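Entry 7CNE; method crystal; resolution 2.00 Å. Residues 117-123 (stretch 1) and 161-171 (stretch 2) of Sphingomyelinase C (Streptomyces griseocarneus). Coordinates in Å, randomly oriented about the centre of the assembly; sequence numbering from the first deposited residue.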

# COMPACT_ATOMS: atom_id res chain seq x y z
N ILE A 117 -6.61 7.25 10.91
CA ILE A 117 -7.56 6.17 10.64
C ILE A 117 -8.74 6.74 9.86
O ILE A 117 -9.21 7.84 10.14
CB ILE A 117 -8.01 5.50 11.96
CG1 ILE A 117 -6.80 5.03 12.79
CG2 ILE A 117 -9.06 4.38 11.74
CD1 ILE A 117 -5.71 4.34 12.01
N PHE A 118 -9.19 6.01 8.84
CA PHE A 118 -10.24 6.51 7.96
C PHE A 118 -11.53 6.77 8.73
O PHE A 118 -11.92 6.00 9.61
CB PHE A 118 -10.51 5.50 6.84
CG PHE A 118 -9.46 5.49 5.78
CD1 PHE A 118 -9.04 6.68 5.19
CD2 PHE A 118 -8.89 4.30 5.36
CE1 PHE A 118 -8.08 6.68 4.20
CE2 PHE A 118 -7.91 4.29 4.37
CZ PHE A 118 -7.50 5.49 3.80
N ASN A 119 -12.20 7.87 8.38
CA ASN A 119 -13.49 8.18 8.97
C ASN A 119 -14.63 7.42 8.31
O ASN A 119 -15.71 7.29 8.91
CB ASN A 119 -13.77 9.68 8.88
CG ASN A 119 -12.80 10.50 9.69
OD1 ASN A 119 -12.30 10.04 10.72
ND2 ASN A 119 -12.53 11.73 9.25
N ASP A 120 -14.41 6.91 7.10
CA ASP A 120 -15.44 6.24 6.31
C ASP A 120 -14.94 4.89 5.84
O ASP A 120 -13.84 4.79 5.28
CB ASP A 120 -15.82 7.09 5.08
CG ASP A 120 -16.33 8.47 5.46
OD1 ASP A 120 -15.50 9.39 5.61
OD2 ASP A 120 -17.57 8.64 5.60
N ALA A 121 -15.75 3.85 6.06
CA ALA A 121 -15.42 2.49 5.63
C ALA A 121 -16.65 1.62 5.81
O ALA A 121 -17.55 1.96 6.58
CB ALA A 121 -14.23 1.92 6.41
N CYS A 122 -16.67 0.48 5.11
CA CYS A 122 -17.79 -0.44 5.16
C CYS A 122 -17.28 -1.88 5.18
O CYS A 122 -16.11 -2.15 4.93
CB CYS A 122 -18.76 -0.24 3.98
SG CYS A 122 -18.04 -0.45 2.32
N GLY A 123 -18.20 -2.80 5.49
CA GLY A 123 -17.84 -4.20 5.56
C GLY A 123 -16.75 -4.43 6.58
O GLY A 123 -16.73 -3.81 7.64
N GLY A 161 -22.47 -0.51 -4.21
CA GLY A 161 -21.97 0.84 -4.35
C GLY A 161 -21.33 1.44 -3.11
O GLY A 161 -20.65 2.47 -3.22
N GLU A 162 -21.50 0.82 -1.94
CA GLU A 162 -21.01 1.44 -0.72
C GLU A 162 -19.48 1.47 -0.66
O GLU A 162 -18.90 2.44 -0.17
CB GLU A 162 -21.56 0.71 0.51
CG GLU A 162 -21.41 1.53 1.79
CD GLU A 162 -21.98 0.83 3.01
OE1 GLU A 162 -22.27 -0.38 2.91
OE2 GLU A 162 -22.12 1.49 4.06
N ALA A 163 -18.82 0.41 -1.15
CA ALA A 163 -17.36 0.38 -1.13
C ALA A 163 -16.77 1.53 -1.94
O ALA A 163 -15.86 2.22 -1.47
CB ALA A 163 -16.86 -0.97 -1.67
N ALA A 164 -17.26 1.74 -3.16
CA ALA A 164 -16.78 2.84 -3.98
C ALA A 164 -17.10 4.19 -3.33
O ALA A 164 -16.27 5.11 -3.37
CB ALA A 164 -17.39 2.78 -5.38
N ALA A 165 -18.28 4.32 -2.74
CA ALA A 165 -18.63 5.57 -2.06
C ALA A 165 -17.66 5.86 -0.92
O ALA A 165 -17.25 7.01 -0.72
CB ALA A 165 -20.06 5.50 -1.54
N ASP A 166 -17.29 4.83 -0.15
CA ASP A 166 -16.38 5.07 0.96
C ASP A 166 -14.95 5.28 0.48
O ASP A 166 -14.23 6.09 1.08
CB ASP A 166 -16.48 3.93 1.97
CG ASP A 166 -17.71 4.04 2.83
OD1 ASP A 166 -18.32 5.13 2.84
OD2 ASP A 166 -18.08 3.06 3.50
N ARG A 167 -14.52 4.60 -0.59
CA ARG A 167 -13.22 4.95 -1.17
C ARG A 167 -13.17 6.42 -1.54
O ARG A 167 -12.16 7.10 -1.29
CB ARG A 167 -12.92 4.09 -2.41
CG ARG A 167 -12.47 2.67 -2.11
CD ARG A 167 -11.85 1.99 -3.33
NE ARG A 167 -12.82 1.65 -4.37
CZ ARG A 167 -13.54 0.54 -4.40
NH1 ARG A 167 -13.44 -0.37 -3.43
NH2 ARG A 167 -14.38 0.33 -5.42
N SER A 168 -14.24 6.93 -2.15
CA SER A 168 -14.27 8.34 -2.52
C SER A 168 -14.05 9.22 -1.30
O SER A 168 -13.24 10.15 -1.32
CB SER A 168 -15.59 8.68 -3.21
OG SER A 168 -15.70 10.07 -3.47
N ARG A 169 -14.77 8.93 -0.21
CA ARG A 169 -14.59 9.70 1.02
C ARG A 169 -13.18 9.53 1.59
O ARG A 169 -12.61 10.48 2.14
CB ARG A 169 -15.65 9.31 2.05
CG ARG A 169 -17.07 9.81 1.70
CD ARG A 169 -18.17 8.85 2.19
NE ARG A 169 -19.51 9.40 1.91
CZ ARG A 169 -20.11 9.37 0.72
NH1 ARG A 169 -19.50 8.80 -0.32
NH2 ARG A 169 -21.32 9.89 0.57
N GLN A 170 -12.61 8.33 1.47
CA GLN A 170 -11.24 8.13 1.97
C GLN A 170 -10.24 8.98 1.20
O GLN A 170 -9.36 9.60 1.80
CB GLN A 170 -10.86 6.64 1.90
CG GLN A 170 -11.66 5.76 2.89
CD GLN A 170 -11.31 4.28 2.79
OE1 GLN A 170 -10.60 3.86 1.87
NE2 GLN A 170 -11.81 3.49 3.74
N PHE A 171 -10.36 9.01 -0.13
CA PHE A 171 -9.46 9.85 -0.92
C PHE A 171 -9.65 11.32 -0.58
O PHE A 171 -8.67 12.08 -0.50
CB PHE A 171 -9.69 9.62 -2.42
CG PHE A 171 -9.48 8.19 -2.88
CD1 PHE A 171 -8.40 7.45 -2.41
CD2 PHE A 171 -10.35 7.61 -3.80
CE1 PHE A 171 -8.19 6.12 -2.84
CE2 PHE A 171 -10.16 6.29 -4.24
CZ PHE A 171 -9.07 5.54 -3.75
O HOH W 1 -19.21 6.53 5.13

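Contact between an irregular segment, residues 117-123, and one side of the helix that begins at Glu-162, right after the N-cap residue Gly-161, in Sphingomyelinase C. The two stretches bury 436 Å² between them, both sides summed, and a single direct hydrogen bond crosses the contact. The helix presents Glu-162, Ala-163, Asp-166, Arg-169 and Gln-170 to the segment, a spacing of three or four residues that keeps them on one side. The segment runs against the helix direction, so that Phe-118 lies near Gln-170, Ala-121 near Asp-166 and Cys-122 near Ala-163.

Ile-117 is buried but has no contact with the helix. Phe-118 (chi1 m) points its CA-to-CB bond toward the helix and offers a ring face to Gln-170. The Gln-170 CG methylene sits 3.7 Å from the centroid of the Phe-118 ring, 17° off the ring normal, a CH-pi contact, and Phe-118 CD2 comes within 3.4 Å of Gln-170 NE2. Asn-119 is directed sideways and takes no part.

At Asp-120 backbone and side chain do different work. Its carbonyl accepts the direct hydrogen bond, from Gln-170 NE2 to Asp-120 O, 2.9 Å with an N-H...acceptor angle of 159°. Glutamine suits this place: with chi1 m and chi2 t its chain is long enough to lay a methylene on the Phe-118 ring and still bring its amide to the segment's backbone, while Gln-170 OE1 is satisfied elsewhere in the structure. The Asp-120 carboxylate, meanwhile, lies near that of Asp-166, with 4.5 Å between Asp-120 OD2 and Asp-166 OD1. Water 1 bridges these like charges by donating to both, at 2.7 Å to Asp-120 OD2 and 2.8 Å to Asp-166 OD1. Arg-169 adds an opposite charge, but 4.2 Å from Asp-120 OD2 to Arg-169 NE is beyond a salt bridge; the closest approach is Asp-120 OD2 to Arg-169 CD, 3.5 Å. The guanidinium instead turns back along its own helix, where Arg-169 NH1 donates to Ala-165 O at 2.9 Å.

Ala-121 points away overall, yet its CB still packs 3.9 Å from Gln-170 NE2. The backbone here lies against the buried Asp-166 carboxylate, with Ala-121 C 3.1 Å from Asp-166 OD2. This is close packing: the 3.4 Å approach of Cys-122 N to Asp-166 OD2 has too poor an angle for a hydrogen bond.

Cys-122 (chi1 p), buried and directed toward the helix, fills the space beside its first turn. Its SG lies 3.6 Å from Ala-163 CA and 4.2 Å from Ala-163 CB, an apolar contact in which the sulfur lies against the helix backbone at Ala-163, whose CB is directed sideways. Cys-122 CB also meets Asp-166 OD2 at 3.4 Å and Glu-162 CD at 3.5 Å, while the cysteine is covalently bonded to a group elsewhere in the structure. Gly-123, whose positive phi (59°) favours glycine, has no contact with the helix.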